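Local coordinates for uncharacterized protein (PDB 4R7F) that is of unknown function but carries three immunoglobulin-like beta-sandwich domains, and in sequence partly resembles the first domain of type 9 secretion system plug proteins, at residues P29-I39 against A133-V141. Sequence-based numbering, arbitrary orientation.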
loop_
_atom_site.group_PDB
_atom_site.type_symbol
_atom_site.label_atom_id
_atom_site.label_comp_id
_atom_site.label_asym_id
_atom_site.label_seq_id
_atom_site.Cartn_x
_atom_site.Cartn_y
_atom_site.Cartn_z
ATOM N N PRO A 29 -2.605 8.927 -12.780
ATOM C CA PRO A 29 -3.265 9.531 -13.939
ATOM C C PRO A 29 -3.419 8.558 -15.105
ATOM O O PRO A 29 -2.890 8.799 -16.179
ATOM C CB PRO A 29 -2.306 10.674 -14.297
ATOM C CG PRO A 29 -0.944 10.121 -13.939
ATOM C CD PRO A 29 -1.154 9.230 -12.750
ATOM N N TYR A 30 -4.069 7.434 -14.852
ATOM C CA TYR A 30 -4.478 6.529 -15.906
ATOM C C TYR A 30 -5.772 5.811 -15.578
ATOM O O TYR A 30 -6.109 5.557 -14.394
ATOM C CB TYR A 30 -3.376 5.508 -16.274
ATOM C CG TYR A 30 -2.754 4.754 -15.128
ATOM C CD1 TYR A 30 -3.349 3.611 -14.606
ATOM C CD2 TYR A 30 -1.537 5.161 -14.586
ATOM C CE1 TYR A 30 -2.761 2.900 -13.545
ATOM C CE2 TYR A 30 -0.939 4.467 -13.524
ATOM C CZ TYR A 30 -1.555 3.343 -12.993
ATOM O OH TYR A 30 -0.936 2.644 -11.967
ATOM N N ILE A 31 -6.477 5.477 -16.658
ATOM C CA ILE A 31 -7.669 4.645 -16.617
ATOM C C ILE A 31 -7.667 3.595 -17.731
ATOM O O ILE A 31 -6.907 3.686 -18.696
ATOM C CB ILE A 31 -8.930 5.504 -16.716
ATOM C CG1 ILE A 31 -8.947 6.327 -18.000
ATOM C CG2 ILE A 31 -8.984 6.454 -15.529
ATOM C CD1 ILE A 31 -10.266 7.048 -18.253
ATOM N N ALA A 32 -8.512 2.580 -17.581
ATOM C CA ALA A 32 -8.642 1.527 -18.591
ATOM C C ALA A 32 -9.608 1.962 -19.657
ATOM O O ALA A 32 -10.603 2.603 -19.341
ATOM C CB ALA A 32 -9.136 0.239 -17.963
ATOM N N LEU A 33 -9.300 1.615 -20.912
ATOM C CA LEU A 33 -10.111 1.968 -22.085
ATOM C C LEU A 33 -11.572 1.484 -21.988
ATOM O O LEU A 33 -12.511 2.263 -22.194
ATOM C CB LEU A 33 -9.454 1.373 -23.328
ATOM C CG LEU A 33 -10.131 1.579 -24.667
ATOM C CD1 LEU A 33 -10.160 3.049 -25.042
ATOM C CD2 LEU A 33 -9.376 0.777 -25.708
ATOM N N GLY A 34 -11.767 0.209 -21.661
ATOM C CA GLY A 34 -13.134 -0.334 -21.511
ATOM C C GLY A 34 -13.886 0.060 -20.236
ATOM O O GLY A 34 -15.104 -0.072 -20.174
ATOM N N GLY A 35 -13.164 0.584 -19.241
ATOM C CA GLY A 35 -13.580 0.546 -17.829
ATOM C C GLY A 35 -14.651 1.538 -17.410
ATOM O O GLY A 35 -15.167 2.298 -18.232
ATOM N N GLU A 36 -15.005 1.487 -16.124
ATOM C CA GLU A 36 -16.070 2.335 -15.551
ATOM C C GLU A 36 -15.497 3.627 -14.941
ATOM O O GLU A 36 -16.249 4.503 -14.528
ATOM C CB GLU A 36 -16.881 1.568 -14.476
ATOM C CG GLU A 36 -17.530 0.239 -14.912
ATOM C CD GLU A 36 -18.640 0.402 -15.954
ATOM O OE1 GLU A 36 -18.339 0.734 -17.125
ATOM O OE2 GLU A 36 -19.823 0.192 -15.601
ATOM N N GLU A 37 -14.172 3.753 -14.906
ATOM C CA GLU A 37 -13.527 4.897 -14.260
ATOM C C GLU A 37 -13.350 6.089 -15.184
ATOM O O GLU A 37 -13.269 5.956 -16.405
ATOM C CB GLU A 37 -12.189 4.477 -13.661
ATOM C CG GLU A 37 -12.358 3.459 -12.539
ATOM C CD GLU A 37 -11.113 3.300 -11.670
ATOM O OE1 GLU A 37 -9.971 3.256 -12.216
ATOM O OE2 GLU A 37 -11.281 3.213 -10.427
ATOM N N GLN A 38 -13.313 7.272 -14.596
ATOM C CA GLN A 38 -13.023 8.471 -15.378
ATOM C C GLN A 38 -11.862 9.257 -14.813
ATOM O O GLN A 38 -11.636 9.300 -13.589
ATOM C CB GLN A 38 -14.224 9.389 -15.374
ATOM C CG GLN A 38 -15.483 8.780 -15.979
ATOM C CD GLN A 38 -16.717 9.596 -15.621
ATOM O OE1 GLN A 38 -17.128 9.625 -14.455
ATOM N NE2 GLN A 38 -17.275 10.310 -16.604
ATOM N N ILE A 39 -11.162 9.953 -15.698
ATOM C CA ILE A 39 -10.217 10.975 -15.264
ATOM C C ILE A 39 -10.946 12.260 -14.935
ATOM O O ILE A 39 -11.842 12.674 -15.676
ATOM C CB ILE A 39 -9.172 11.278 -16.341
ATOM C CG1 ILE A 39 -8.207 10.108 -16.455
ATOM C CG2 ILE A 39 -8.374 12.513 -15.971
ATOM C CD1 ILE A 39 -7.206 10.002 -15.315
ATOM N N ALA A 133 -3.548 19.249 -19.466
ATOM C CA ALA A 133 -3.650 18.173 -18.481
ATOM C C ALA A 133 -3.482 16.835 -19.168
ATOM O O ALA A 133 -4.117 16.566 -20.178
ATOM C CB ALA A 133 -4.963 18.214 -17.773
ATOM N N CYS A 134 -2.590 16.009 -18.631
ATOM C CA CYS A 134 -2.150 14.789 -19.299
ATOM C C CYS A 134 -2.501 13.547 -18.468
ATOM O O CYS A 134 -2.296 13.538 -17.253
ATOM C CB CYS A 134 -0.630 14.828 -19.485
ATOM S SG CYS A 134 -0.033 15.883 -20.801
ATOM N N PHE A 135 -2.999 12.507 -19.142
ATOM C CA PHE A 135 -3.351 11.236 -18.525
ATOM C C PHE A 135 -3.229 10.152 -19.583
ATOM O O PHE A 135 -3.104 10.431 -20.789
ATOM C CB PHE A 135 -4.773 11.253 -17.937
ATOM C CG PHE A 135 -5.855 11.447 -18.960
ATOM C CD1 PHE A 135 -6.274 12.720 -19.313
ATOM C CD2 PHE A 135 -6.438 10.353 -19.596
ATOM C CE1 PHE A 135 -7.253 12.900 -20.283
ATOM C CE2 PHE A 135 -7.408 10.518 -20.576
ATOM C CZ PHE A 135 -7.816 11.796 -20.915
ATOM N N SER A 136 -3.247 8.911 -19.137
ATOM C CA SER A 136 -3.118 7.816 -20.069
ATOM C C SER A 136 -4.311 6.868 -19.976
ATOM O O SER A 136 -4.956 6.740 -18.926
ATOM C CB SER A 136 -1.833 7.049 -19.787
ATOM O OG SER A 136 -0.670 7.848 -19.982
ATOM N N VAL A 137 -4.556 6.187 -21.080
ATOM C CA VAL A 137 -5.628 5.231 -21.190
ATOM C C VAL A 137 -5.039 3.893 -21.578
ATOM O O VAL A 137 -4.397 3.778 -22.646
ATOM C CB VAL A 137 -6.600 5.670 -22.270
ATOM C CG1 VAL A 137 -7.618 4.578 -22.540
ATOM C CG2 VAL A 137 -7.278 6.973 -21.854
ATOM N N VAL A 138 -5.223 2.896 -20.694
ATOM C CA VAL A 138 -4.626 1.559 -20.867
ATOM C C VAL A 138 -5.663 0.514 -21.347
ATOM O O VAL A 138 -6.818 0.551 -20.938
ATOM C CB VAL A 138 -3.864 1.096 -19.590
ATOM C CG1 VAL A 138 -4.726 1.082 -18.331
ATOM C CG2 VAL A 138 -3.225 -0.263 -19.792
ATOM N N GLU A 139 -5.244 -0.336 -22.285
ATOM C CA GLU A 139 -5.938 -1.589 -22.637
ATOM C C GLU A 139 -5.101 -2.703 -22.061
ATOM O O GLU A 139 -4.117 -3.117 -22.644
ATOM C CB GLU A 139 -6.133 -1.752 -24.156
ATOM C CG GLU A 139 -4.892 -1.492 -25.002
ATOM C CD GLU A 139 -5.130 -1.569 -26.502
ATOM O OE1 GLU A 139 -5.718 -2.570 -26.943
ATOM O OE2 GLU A 139 -4.690 -0.642 -27.232
ATOM N N PRO A 140 -5.458 -3.159 -20.871
ATOM C CA PRO A 140 -4.536 -3.974 -20.101
ATOM C C PRO A 140 -4.489 -5.431 -20.545
ATOM O O PRO A 140 -5.055 -6.301 -19.918
ATOM C CB PRO A 140 -5.092 -3.854 -18.676
ATOM C CG PRO A 140 -6.566 -3.693 -18.894
ATOM C CD PRO A 140 -6.674 -2.806 -20.109
ATOM N N VAL A 141 -3.717 -5.694 -21.574
ATOM C CA VAL A 141 -3.590 -7.031 -22.122
ATOM C C VAL A 141 -2.335 -7.785 -21.664
ATOM O O VAL A 141 -2.159 -8.938 -22.012
ATOM C CB VAL A 141 -3.672 -6.991 -23.662
ATOM C CG1 VAL A 141 -5.069 -6.555 -24.083
ATOM C CG2 VAL A 141 -2.584 -6.086 -24.261
HETATM O O HOH W 1 -0.202 9.178 -17.598
#
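Ile39 and Phe135 meet where the chain, having looped back from strand 30-32, starts strand 39-46. Along Ile39, CB stands 4.2 Å above one face of the Phe135 ring, displaced toward its rim. CG1 lies above the rim, 3.6 Å from Phe135 CD2, CG2 reaches Phe135 CD1 at 4.0 Å, and the tip, CD1, runs on past the ring to lie over Phe135 CB at 3.8 Å. Because CG2 is anti to the backbone N and CG1 beside it (chi1 -72°), both branches sit above that face at its CG end, one toward CD2, the other toward CD1. An alanine here would lose both branches and would probably leave that ring face poorly covered and the ring freer to tilt. Val19 and Ile118 extend this core, joining the sheet of strand 39-46 to that of strand 129-138, as between the two layers of an immunoglobulin-like sandwich. Strand 30-32 pairs in parallel with 133-138: Ser136 N donates to Pro29 O, Ile31 N to Ser136 O, Val138 N to Ile31 O at 2.7 Å, and Leu33 N to Val138 O. A water donates to both Pro29 O and Ser136 OG, the latter also bonded to Asn115. At the end of the pairing, Leu33 CB rests 3.8 Å from Val137 CG1. Backbone bonds thus fix the register, whereas Ile39 and Phe135 meet through apolar contact alone, which depends on shape, not bond direction.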